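Local atomic coordinates of UDP-N-Acetylglucosamine 2-Epimerase (Thermus thermophilus, PDB entry 1V4V), a protein that probably interconverts UDP-N-acetylglucosamine and UDP-N-acetylmannosamine by epimerising the sugar at C2. Residues E197-W211 with H230-V243. Residues are numbered along the deposited sequence; the frame is centred on the assembly and turned at random. Where two conformers were deposited one is given.
Sequences EGPYVTVTMHRRENW and HLTFVYPVHLNPVV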
loop_
_atom_site.group_PDB
_atom_site.type_symbol
_atom_site.label_atom_id
_atom_site.label_comp_id
_atom_site.label_asym_id
_atom_site.label_seq_id
_atom_site.Cartn_x
_atom_site.Cartn_y
_atom_site.Cartn_z
ATOM N N GLU A 197 -44.637 0.521 30.548
ATOM C CA GLU A 197 -43.636 1.039 31.468
ATOM C C GLU A 197 -42.609 -0.071 31.726
ATOM O O GLU A 197 -42.974 -1.240 31.810
ATOM C CB GLU A 197 -44.309 1.453 32.783
ATOM C CG GLU A 197 -43.369 1.641 33.955
ATOM C CD GLU A 197 -44.098 2.073 35.219
ATOM O OE1 GLU A 197 -44.242 3.292 35.438
ATOM O OE2 GLU A 197 -44.539 1.192 35.986
ATOM N N GLY A 198 -41.336 0.297 31.839
ATOM C CA GLY A 198 -40.289 -0.685 32.088
ATOM C C GLY A 198 -40.340 -1.274 33.487
ATOM O O GLY A 198 -41.327 -1.075 34.198
ATOM N N PRO A 199 -39.286 -1.978 33.936
ATOM C CA PRO A 199 -38.024 -2.274 33.244
ATOM C C PRO A 199 -38.195 -3.190 32.034
ATOM O O PRO A 199 -39.210 -3.880 31.896
ATOM C CB PRO A 199 -37.178 -2.943 34.329
ATOM C CG PRO A 199 -37.776 -2.436 35.612
ATOM C CD PRO A 199 -39.246 -2.489 35.315
ATOM N N TYR A 200 -37.174 -3.215 31.181
ATOM C CA TYR A 200 -37.210 -4.031 29.976
ATOM C C TYR A 200 -36.070 -5.026 29.861
ATOM O O TYR A 200 -35.011 -4.857 30.462
ATOM C CB TYR A 200 -37.137 -3.155 28.725
ATOM C CG TYR A 200 -38.093 -1.987 28.705
ATOM C CD1 TYR A 200 -37.637 -0.689 28.933
ATOM C CD2 TYR A 200 -39.445 -2.177 28.435
ATOM C CE1 TYR A 200 -38.508 0.398 28.889
ATOM C CE2 TYR A 200 -40.330 -1.097 28.392
ATOM C CZ TYR A 200 -39.851 0.185 28.617
ATOM O OH TYR A 200 -40.716 1.256 28.562
ATOM N N VAL A 201 -36.330 -6.066 29.076
ATOM C CA VAL A 201 -35.343 -7.081 28.734
ATOM C C VAL A 201 -35.475 -7.128 27.217
ATOM O O VAL A 201 -36.570 -7.354 26.699
ATOM C CB VAL A 201 -35.685 -8.480 29.295
ATOM C CG1 VAL A 201 -34.743 -9.518 28.693
ATOM C CG2 VAL A 201 -35.544 -8.483 30.819
ATOM N N THR A 202 -34.383 -6.881 26.502
ATOM C CA THR A 202 -34.441 -6.924 25.045
ATOM C C THR A 202 -34.109 -8.329 24.590
ATOM O O THR A 202 -33.167 -8.949 25.090
ATOM C CB THR A 202 -33.450 -5.932 24.401
ATOM O OG1 THR A 202 -33.823 -4.590 24.738
ATOM C CG2 THR A 202 -33.458 -6.081 22.876
ATOM N N VAL A 203 -34.912 -8.843 23.663
ATOM C CA VAL A 203 -34.704 -10.185 23.136
ATOM C C VAL A 203 -34.484 -10.149 21.634
ATOM O O VAL A 203 -35.167 -9.413 20.912
ATOM C CB VAL A 203 -35.912 -11.105 23.426
ATOM C CG1 VAL A 203 -35.709 -12.454 22.752
ATOM C CG2 VAL A 203 -36.089 -11.292 24.928
ATOM N N THR A 204 -33.532 -10.960 21.181
ATOM C CA THR A 204 -33.191 -11.066 19.765
ATOM C C THR A 204 -32.736 -12.497 19.422
ATOM O O THR A 204 -31.811 -13.042 20.037
ATOM C CB THR A 204 -32.075 -10.053 19.389
ATOM O OG1 THR A 204 -32.663 -8.917 18.745
ATOM C CG2 THR A 204 -31.026 -10.679 18.480
HETATM N N MSE A 205 -33.421 -13.131 18.474
HETATM C CA MSE A 205 -33.055 -14.491 18.032
HETATM C C MSE A 205 -33.150 -14.547 16.517
HETATM O O MSE A 205 -34.234 -14.356 15.953
HETATM C CB MSE A 205 -34.046 -15.491 18.654
HETATM C CG MSE A 205 -33.876 -15.722 20.177
HETATM SE SE MSE A 205 -34.712 -17.355 20.771
HETATM C CE MSE A 205 -36.503 -16.753 20.662
ATOM N N HIS A 206 -32.030 -14.789 15.846
ATOM C CA HIS A 206 -32.035 -14.862 14.385
ATOM C C HIS A 206 -30.864 -15.618 13.759
ATOM O O HIS A 206 -30.699 -15.584 12.539
ATOM C CB HIS A 206 -32.083 -13.463 13.763
ATOM C CG HIS A 206 -30.840 -12.658 13.994
ATOM N ND1 HIS A 206 -29.961 -12.338 12.982
ATOM C CD2 HIS A 206 -30.327 -12.115 15.122
ATOM C CE1 HIS A 206 -28.961 -11.629 13.477
ATOM N NE2 HIS A 206 -29.160 -11.479 14.773
ATOM N N ARG A 207 -30.056 -16.291 14.572
ATOM C CA ARG A 207 -28.941 -17.060 14.040
ATOM C C ARG A 207 -29.566 -18.183 13.220
ATOM O O ARG A 207 -30.327 -18.994 13.745
ATOM C CB ARG A 207 -28.095 -17.627 15.183
ATOM C CG ARG A 207 -26.788 -18.256 14.728
ATOM C CD ARG A 207 -25.940 -18.703 15.910
ATOM N NE ARG A 207 -24.648 -19.232 15.475
ATOM C CZ ARG A 207 -23.720 -18.523 14.838
ATOM N NH1 ARG A 207 -23.932 -17.245 14.557
ATOM N NH2 ARG A 207 -22.577 -19.094 14.481
ATOM N N ARG A 208 -29.244 -18.232 11.933
ATOM C CA ARG A 208 -29.817 -19.241 11.055
ATOM C C ARG A 208 -29.729 -20.675 11.566
ATOM O O ARG A 208 -30.662 -21.449 11.376
ATOM C CB ARG A 208 -29.187 -19.169 9.663
ATOM C CG ARG A 208 -30.038 -19.871 8.622
ATOM C CD ARG A 208 -29.241 -20.323 7.415
ATOM N NE ARG A 208 -30.092 -21.041 6.468
ATOM C CZ ARG A 208 -30.845 -22.091 6.786
ATOM N NH1 ARG A 208 -30.858 -22.555 8.029
ATOM N NH2 ARG A 208 -31.592 -22.679 5.860
ATOM N N GLU A 209 -28.619 -21.035 12.207
ATOM C CA GLU A 209 -28.468 -22.397 12.714
ATOM C C GLU A 209 -29.438 -22.712 13.850
ATOM O O GLU A 209 -29.779 -23.871 14.077
ATOM C CB GLU A 209 -27.029 -22.657 13.178
ATOM C CG GLU A 209 -26.587 -21.872 14.400
ATOM C CD GLU A 209 -25.277 -22.386 14.968
ATOM O OE1 GLU A 209 -25.244 -23.547 15.427
ATOM O OE2 GLU A 209 -24.279 -21.637 14.953
ATOM N N ASN A 210 -29.876 -21.681 14.564
ATOM C CA ASN A 210 -30.819 -21.863 15.665
ATOM C C ASN A 210 -32.261 -21.922 15.148
ATOM O O ASN A 210 -33.182 -22.223 15.903
ATOM C CB ASN A 210 -30.692 -20.720 16.682
ATOM C CG ASN A 210 -29.592 -20.958 17.712
ATOM O OD1 ASN A 210 -28.891 -21.971 17.671
ATOM N ND2 ASN A 210 -29.441 -20.019 18.646
ATOM N N TRP A 211 -32.447 -21.635 13.860
ATOM C CA TRP A 211 -33.777 -21.651 13.236
ATOM C C TRP A 211 -34.720 -22.724 13.770
ATOM O O TRP A 211 -35.788 -22.415 14.301
ATOM C CB TRP A 211 -33.664 -21.856 11.717
ATOM C CG TRP A 211 -33.431 -20.639 10.881
ATOM C CD1 TRP A 211 -33.271 -20.612 9.523
ATOM C CD2 TRP A 211 -33.350 -19.280 11.319
ATOM N NE1 TRP A 211 -33.096 -19.324 9.089
ATOM C CE2 TRP A 211 -33.141 -18.484 10.170
ATOM C CE3 TRP A 211 -33.432 -18.652 12.567
ATOM C CZ2 TRP A 211 -33.014 -17.096 10.233
ATOM C CZ3 TRP A 211 -33.306 -17.276 12.628
ATOM C CH2 TRP A 211 -33.099 -16.513 11.468
ATOM N N HIS A 230 -43.374 -8.401 36.225
ATOM C CA HIS A 230 -43.105 -6.968 36.295
ATOM C C HIS A 230 -42.121 -6.465 35.250
ATOM O O HIS A 230 -41.864 -5.263 35.164
ATOM C CB HIS A 230 -42.601 -6.588 37.688
ATOM C CG HIS A 230 -43.595 -6.835 38.776
ATOM N ND1 HIS A 230 -44.897 -6.382 38.708
ATOM C CD2 HIS A 230 -43.483 -7.476 39.961
ATOM C CE1 HIS A 230 -45.539 -6.735 39.803
ATOM N NE2 HIS A 230 -44.704 -7.401 40.583
ATOM N N LEU A 231 -41.559 -7.382 34.468
ATOM C CA LEU A 231 -40.619 -7.009 33.418
ATOM C C LEU A 231 -41.303 -7.124 32.070
ATOM O O LEU A 231 -42.178 -7.963 31.882
ATOM C CB LEU A 231 -39.405 -7.948 33.411
ATOM C CG LEU A 231 -38.596 -8.085 34.694
ATOM C CD1 LEU A 231 -37.391 -8.995 34.431
ATOM C CD2 LEU A 231 -38.139 -6.723 35.158
ATOM N N THR A 232 -40.900 -6.284 31.127
ATOM C CA THR A 232 -41.465 -6.354 29.790
ATOM C C THR A 232 -40.368 -6.805 28.841
ATOM O O THR A 232 -39.316 -6.180 28.763
ATOM C CB THR A 232 -42.003 -5.006 29.332
ATOM O OG1 THR A 232 -43.089 -4.625 30.186
ATOM C CG2 THR A 232 -42.493 -5.097 27.884
ATOM N N PHE A 233 -40.621 -7.902 28.136
ATOM C CA PHE A 233 -39.656 -8.462 27.192
ATOM C C PHE A 233 -39.961 -7.952 25.793
ATOM O O PHE A 233 -41.013 -8.251 25.231
ATOM C CB PHE A 233 -39.711 -9.995 27.252
ATOM C CG PHE A 233 -39.326 -10.555 28.602
ATOM C CD1 PHE A 233 -40.201 -10.468 29.683
ATOM C CD2 PHE A 233 -38.057 -11.097 28.806
ATOM C CE1 PHE A 233 -39.824 -10.905 30.953
ATOM C CE2 PHE A 233 -37.661 -11.540 30.069
ATOM C CZ PHE A 233 -38.548 -11.444 31.152
ATOM N N VAL A 234 -39.033 -7.172 25.246
ATOM C CA VAL A 234 -39.199 -6.581 23.921
ATOM C C VAL A 234 -38.364 -7.332 22.900
ATOM O O VAL A 234 -37.136 -7.388 22.997
ATOM C CB VAL A 234 -38.814 -5.097 23.942
ATOM C CG1 VAL A 234 -39.128 -4.459 22.593
ATOM C CG2 VAL A 234 -39.581 -4.392 25.058
ATOM N N TYR A 235 -39.054 -7.881 21.905
ATOM C CA TYR A 235 -38.439 -8.705 20.882
ATOM C C TYR A 235 -38.710 -8.269 19.436
ATOM O O TYR A 235 -39.784 -8.528 18.899
ATOM C CB TYR A 235 -38.938 -10.140 21.110
ATOM C CG TYR A 235 -38.429 -11.233 20.190
ATOM C CD1 TYR A 235 -37.406 -11.008 19.272
ATOM C CD2 TYR A 235 -38.964 -12.522 20.276
ATOM C CE1 TYR A 235 -36.925 -12.045 18.461
ATOM C CE2 TYR A 235 -38.493 -13.558 19.474
ATOM C CZ TYR A 235 -37.476 -13.317 18.573
ATOM O OH TYR A 235 -37.003 -14.350 17.805
ATOM N N PRO A 236 -37.744 -7.584 18.802
ATOM C CA PRO A 236 -37.923 -7.154 17.408
ATOM C C PRO A 236 -37.649 -8.417 16.592
ATOM O O PRO A 236 -36.497 -8.820 16.439
ATOM C CB PRO A 236 -36.829 -6.103 17.218
ATOM C CG PRO A 236 -36.547 -5.620 18.626
ATOM C CD PRO A 236 -36.586 -6.907 19.407
ATOM N N VAL A 237 -38.701 -9.053 16.090
ATOM C CA VAL A 237 -38.551 -10.294 15.336
ATOM C C VAL A 237 -38.195 -10.105 13.865
ATOM O O VAL A 237 -38.831 -9.322 13.162
ATOM C CB VAL A 237 -39.844 -11.134 15.416
ATOM C CG1 VAL A 237 -39.604 -12.528 14.850
ATOM C CG2 VAL A 237 -40.325 -11.207 16.848
ATOM N N HIS A 238 -37.182 -10.829 13.395
ATOM C CA HIS A 238 -36.797 -10.721 11.992
ATOM C C HIS A 238 -37.955 -11.108 11.070
ATOM O O HIS A 238 -38.825 -11.898 11.442
ATOM C CB HIS A 238 -35.566 -11.582 11.701
ATOM C CG HIS A 238 -34.274 -10.918 12.066
ATOM N ND1 HIS A 238 -33.889 -10.708 13.373
ATOM C CD2 HIS A 238 -33.306 -10.372 11.294
ATOM C CE1 HIS A 238 -32.739 -10.057 13.390
ATOM N NE2 HIS A 238 -32.363 -9.840 12.143
ATOM N N LEU A 239 -37.957 -10.539 9.866
ATOM C CA LEU A 239 -39.017 -10.777 8.888
ATOM C C LEU A 239 -39.117 -12.186 8.309
ATOM O O LEU A 239 -40.186 -12.589 7.844
ATOM C CB LEU A 239 -38.889 -9.773 7.739
ATOM C CG LEU A 239 -39.127 -8.310 8.117
ATOM C CD1 LEU A 239 -38.810 -7.414 6.932
ATOM C CD2 LEU A 239 -40.569 -8.129 8.561
ATOM N N ASN A 240 -38.015 -12.927 8.325
ATOM C CA ASN A 240 -38.007 -14.284 7.789
ATOM C C ASN A 240 -39.213 -15.085 8.282
ATOM O O ASN A 240 -39.372 -15.312 9.482
ATOM C CB ASN A 240 -36.723 -15.006 8.197
ATOM C CG ASN A 240 -35.482 -14.185 7.925
ATOM O OD1 ASN A 240 -35.272 -13.134 8.534
ATOM N ND2 ASN A 240 -34.650 -14.656 7.001
ATOM N N PRO A 241 -40.080 -15.525 7.353
ATOM C CA PRO A 241 -41.269 -16.305 7.710
ATOM C C PRO A 241 -40.942 -17.527 8.571
ATOM O O PRO A 241 -41.722 -17.901 9.445
ATOM C CB PRO A 241 -41.847 -16.695 6.350
ATOM C CG PRO A 241 -41.469 -15.525 5.487
ATOM C CD PRO A 241 -40.035 -15.274 5.900
ATOM N N VAL A 242 -39.794 -18.148 8.313
ATOM C CA VAL A 242 -39.371 -19.327 9.068
ATOM C C VAL A 242 -39.264 -18.995 10.556
ATOM O O VAL A 242 -39.647 -19.793 11.420
ATOM C CB VAL A 242 -37.995 -19.838 8.585
ATOM C CG1 VAL A 242 -37.635 -21.123 9.312
ATOM C CG2 VAL A 242 -38.019 -20.058 7.082
ATOM N N VAL A 243 -38.737 -17.809 10.842
ATOM C CA VAL A 243 -38.575 -17.339 12.212
ATOM C C VAL A 243 -39.928 -17.047 12.851
ATOM O O VAL A 243 -40.199 -17.461 13.977
ATOM C CB VAL A 243 -37.736 -16.046 12.253
ATOM C CG1 VAL A 243 -37.676 -15.496 13.676
ATOM C CG2 VAL A 243 -36.338 -16.320 11.726
HETATM O O HOH W 1 -42.196 -3.690 32.563
HETATM O O HOH W 2 -34.354 -10.942 16.408
#
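Strands 200-203 and 232-236 are the two parallel strands of a beta-alpha-beta unit, joined through helix 214-227, in the second Rossmann-like domain of a GT-B fold. Four backbone hydrogen bonds pair them, from Thr-232 N to Pro-199 O at one end to Val-203 N to Val-234 O, 2.7 Å and nearly straight, at the other. Side chains alternate between the faces: Tyr-200 lies beside Thr-232 on one, while on the other Val-201 and Phe-233 run side by side, Val-201 CB 3.6 Å from Phe-233 CD2. Branched valines suit such extended backbone, and the flat Phe-233 continues the apolar layer to Phe-257.

Past the last bridge, Tyr-235 takes over. A chi1 of -179° turns CG away from the backbone N and lays the ring along 197-211; Val-203 CG1 sits over one face, 4.1 Å from the centroid, and Val-237 CG2 covers the opposite face. Tyr-235 OH gives a weak hydrogen bond to Met-205 O, 3.3 Å away. An alanine here would lose that bond and is likely to leave a gap between the methyls of Val-203 and Val-237.

Beyond it, His-206 and His-238 form an offset stack, centroids 4.2 Å apart and planes within 10° of parallel. Water 2 lies in the plane of the His-238 ring at its edge, 3.1 Å from ND1, donates to Pro-236 O and accepts a weak bond from Met-205 N. Farther on, Val-243 CG2, on the first turn of helix 241-251, presses on the six-membered ring of Trp-211, 3.5 Å from its centroid; Arg-208 CA covers the other face. Asp-281 accepts the backbone N-H groups of His-206 and Arg-207, tying this loop to the end of strand 275-280. Backbone bonds thus fix the strands, whereas mainly ring faces and methyls, helped by a weakly held water, join the segments that follow them.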